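Long-range contact in serpin-ZX (Arabidopsis thaliana, PDB 3LE2), which inhibits target proteases, among them metacaspase-9 and RD21A, through cleavage of its exposed reactive center loop, and so restrains programmed cell death in the plant: residues A100-S105 / S124-F129. Numbering follows the deposited sequence.
Sequences AWIDKS and SNQADF
A100 to D103 and S124 to A127 pair in parallel, the short strand axes approaching to 4.4 Å at 31°, through backbone hydrogen bonds from N125 N to A100 O, I102 N to N125 O, A127 N to I102 O and K104 N to A127 O (2.7 Å). W101 and N125 run alongside each other on one face of the sheet. W101 CG stands anti to the carbonyl carbon (chi1 -80°), and N125 CB lies over the five-membered ring of the indole, a CH-pi contact 4.0 Å from the ring centroid; A127 CB lies at the indole edge, near the ring plane, 4.0 Å from CD1. F129, just beyond the strand, turns its CB back toward 100-105: its ring edge faces the backbone of I102 and D103, CD1 lying 3.7 Å from D103 N, and CZ touches W101 CB. On the face of A100 and S124, I102 CG2 meets Q126 CG at 3.9 Å, the side chains slanting across one another. Where the strands end, D103 OD1 accepts a weak bond from the backbone N of Q130. K104 runs extended beside D128, in a long salt bridge of 3.9 Å between NZ and OD2, while D128 N-caps helix 129-147 through OD1 and S131 N. W143 of that helix meets the indole edge-to-face, and strand 167-176 continues the serpin's central sheet A beyond strand 93-103. W101 thus packs strand 93-103 against helix 129-147, and A127 does the same for the edge strand 123-127, while charged groups gather at the C-terminal ends of the strands. There K104 probably offsets part of the charge of D128 alone; D103 OD2 has K166 as a distant, weak partner, and the helix N-H groups met by both carboxylates would also favour their charged forms.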
ATOM      1  N   ALA A 100      17.744  -6.222   1.629  1.00 30.62           N
ATOM      2  CA  ALA A 100      18.717  -5.322   1.032  1.00 31.38           C
ATOM      3  C   ALA A 100      19.898  -6.105   0.460  1.00 28.14           C
ATOM      4  O   ALA A 100      20.381  -7.054   1.064  1.00 31.00           O
ATOM      5  CB  ALA A 100      19.204  -4.321   2.070  1.00 37.74           C
ATOM      6  N   TRP A 101      20.352  -5.698  -0.713  1.00 34.45           N
ATOM      7  CA  TRP A 101      21.517  -6.301  -1.340  1.00 34.01           C
ATOM      8  C   TRP A 101      22.502  -5.205  -1.692  1.00 27.53           C
ATOM      9  O   TRP A 101      22.127  -4.144  -2.190  1.00 29.74           O
ATOM     10  CB  TRP A 101      21.123  -7.052  -2.623  1.00 37.26           C
ATOM     11  CG  TRP A 101      20.539  -8.440  -2.410  1.00 38.38           C
ATOM     12  CD1 TRP A 101      21.173  -9.643  -2.604  1.00 37.66           C
ATOM     13  CD2 TRP A 101      19.210  -8.759  -1.968  1.00 31.91           C
ATOM     14  NE1 TRP A 101      20.320 -10.685  -2.307  1.00 36.22           N
ATOM     15  CE2 TRP A 101      19.110 -10.169  -1.921  1.00 36.28           C
ATOM     16  CE3 TRP A 101      18.092  -7.988  -1.614  1.00 33.24           C
ATOM     17  CZ2 TRP A 101      17.940 -10.821  -1.536  1.00 32.86           C
ATOM     18  CZ3 TRP A 101      16.939  -8.635  -1.231  1.00 29.79           C
ATOM     19  CH2 TRP A 101      16.872 -10.039  -1.189  1.00 32.60           C
ATOM     20  N   ILE A 102      23.773  -5.476  -1.469  1.00 31.73           N
ATOM     21  CA  ILE A 102      24.798  -4.496  -1.783  1.00 38.85           C
ATOM     22  C   ILE A 102      25.869  -5.143  -2.655  1.00 40.47           C
ATOM     23  O   ILE A 102      26.132  -6.344  -2.531  1.00 42.53           O
ATOM     24  CB  ILE A 102      25.412  -3.945  -0.475  1.00 47.04           C
ATOM     25  CG1 ILE A 102      26.009  -2.564  -0.701  1.00 42.07           C
ATOM     26  CG2 ILE A 102      26.428  -4.932   0.117  1.00 46.26           C
ATOM     27  CD1 ILE A 102      26.195  -1.806   0.569  1.00 48.72           C
ATOM     28  N   ASP A 103      26.485  -4.380  -3.551  1.00 38.08           N
ATOM     29  CA  ASP A 103      27.566  -4.972  -4.328  1.00 47.90           C
ATOM     30  C   ASP A 103      28.642  -5.514  -3.397  1.00 52.67           C
ATOM     31  O   ASP A 103      29.050  -4.832  -2.452  1.00 46.08           O
ATOM     32  CB  ASP A 103      28.198  -4.003  -5.314  1.00 45.84           C
ATOM     33  CG  ASP A 103      29.167  -4.708  -6.238  1.00 52.00           C
ATOM     34  OD1 ASP A 103      28.736  -5.694  -6.868  1.00 43.87           O
ATOM     35  OD2 ASP A 103      30.353  -4.315  -6.309  1.00 55.20           O
ATOM     36  N   LYS A 104      29.107  -6.732  -3.683  1.00 46.61           N
ATOM     37  CA  LYS A 104      30.019  -7.439  -2.788  1.00 49.21           C
ATOM     38  C   LYS A 104      31.374  -6.741  -2.613  1.00 48.75           C
ATOM     39  O   LYS A 104      32.177  -7.145  -1.776  1.00 45.81           O
ATOM     40  CB  LYS A 104      30.218  -8.882  -3.249  1.00 46.21           C
ATOM     41  CG  LYS A 104      31.209  -9.035  -4.381  1.00 42.36           C
ATOM     42  CD  LYS A 104      31.446 -10.508  -4.702  1.00 52.36           C
ATOM     43  CE  LYS A 104      32.471 -10.669  -5.815  1.00 50.04           C
ATOM     44  NZ  LYS A 104      32.688 -12.099  -6.157  1.00 64.23           N
ATOM     45  N   SER A 105      31.626  -5.698  -3.399  1.00 46.76           N
ATOM     46  CA  SER A 105      32.772  -4.834  -3.155  1.00 44.63           C
ATOM     47  C   SER A 105      32.567  -4.069  -1.840  1.00 55.57           C
ATOM     48  O   SER A 105      33.443  -3.335  -1.379  1.00 55.80           O
ATOM     49  CB  SER A 105      32.980  -3.857  -4.316  1.00 44.71           C
ATOM     50  OG  SER A 105      31.948  -2.885  -4.382  1.00 40.59           O
ATOM     51  N   SER A 124      19.779  -9.094   4.704  1.00 35.51           N
ATOM     52  CA  SER A 124      20.783  -8.236   4.089  1.00 40.48           C
ATOM     53  C   SER A 124      21.844  -9.142   3.513  1.00 46.29           C
ATOM     54  O   SER A 124      22.287 -10.080   4.175  1.00 53.12           O
ATOM     55  CB  SER A 124      21.391  -7.257   5.098  1.00 49.97           C
ATOM     56  OG  SER A 124      21.736  -7.901   6.315  1.00 45.92           O
ATOM     57  N   ASN A 125      22.232  -8.874   2.271  1.00 44.35           N
ATOM     58  CA  ASN A 125      23.150  -9.743   1.560  1.00 35.35           C
ATOM     59  C   ASN A 125      24.056  -8.964   0.632  1.00 39.70           C
ATOM     60  O   ASN A 125      23.759  -7.827   0.263  1.00 39.12           O
ATOM     61  CB  ASN A 125      22.366 -10.772   0.749  1.00 39.93           C
ATOM     62  CG  ASN A 125      21.710 -11.816   1.620  1.00 40.88           C
ATOM     63  OD1 ASN A 125      22.357 -12.770   2.047  1.00 60.76           O
ATOM     64  ND2 ASN A 125      20.422 -11.648   1.887  1.00 32.27           N
ATOM     65  N   GLN A 126      25.169  -9.583   0.263  1.00 39.57           N
ATOM     66  CA  GLN A 126      26.009  -9.054  -0.798  1.00 44.40           C
ATOM     67  C   GLN A 126      25.697  -9.777  -2.096  1.00 39.45           C
ATOM     68  O   GLN A 126      25.217 -10.906  -2.090  1.00 36.70           O
ATOM     69  CB  GLN A 126      27.479  -9.250  -0.471  1.00 45.44           C
ATOM     70  CG  GLN A 126      27.958  -8.466   0.714  1.00 56.09           C
ATOM     71  CD  GLN A 126      29.304  -8.945   1.170  1.00 57.13           C
ATOM     72  OE1 GLN A 126      30.333  -8.563   0.609  1.00 62.19           O
ATOM     73  NE2 GLN A 126      29.313  -9.815   2.179  1.00 56.60           N
ATOM     74  N   ALA A 127      25.977  -9.122  -3.209  1.00 39.31           N
ATOM     75  CA  ALA A 127      25.725  -9.712  -4.506  1.00 39.88           C
ATOM     76  C   ALA A 127      26.794  -9.241  -5.471  1.00 40.79           C
ATOM     77  O   ALA A 127      27.442  -8.220  -5.246  1.00 42.97           O
ATOM     78  CB  ALA A 127      24.348  -9.322  -5.000  1.00 32.94           C
ATOM     79  N   ASP A 128      26.978  -9.997  -6.543  1.00 39.66           N
ATOM     80  CA  ASP A 128      27.971  -9.670  -7.543  1.00 37.87           C
ATOM     81  C   ASP A 128      27.323  -8.870  -8.662  1.00 45.00           C
ATOM     82  O   ASP A 128      27.259  -9.339  -9.797  1.00 43.97           O
ATOM     83  CB  ASP A 128      28.558 -10.963  -8.109  1.00 41.64           C
ATOM     84  CG  ASP A 128      29.821 -10.732  -8.924  1.00 46.91           C
ATOM     85  OD1 ASP A 128      30.190  -9.554  -9.143  1.00 47.70           O
ATOM     86  OD2 ASP A 128      30.446 -11.741  -9.338  1.00 53.33           O
ATOM     87  N   PHE A 129      26.825  -7.676  -8.353  1.00 39.00           N
ATOM     88  CA  PHE A 129      26.234  -6.835  -9.396  1.00 39.16           C
ATOM     89  C   PHE A 129      27.257  -6.557 -10.497  1.00 37.26           C
ATOM     90  O   PHE A 129      26.924  -6.507 -11.682  1.00 41.38           O
ATOM     91  CB  PHE A 129      25.714  -5.503  -8.825  1.00 40.73           C
ATOM     92  CG  PHE A 129      24.511  -5.640  -7.915  1.00 36.66           C
ATOM     93  CD1 PHE A 129      24.620  -5.379  -6.555  1.00 37.75           C
ATOM     94  CD2 PHE A 129      23.270  -6.001  -8.425  1.00 30.42           C
ATOM     95  CE1 PHE A 129      23.504  -5.494  -5.713  1.00 39.08           C
ATOM     96  CE2 PHE A 129      22.162  -6.118  -7.608  1.00 33.01           C
ATOM     97  CZ  PHE A 129      22.272  -5.863  -6.247  1.00 34.94           C
TER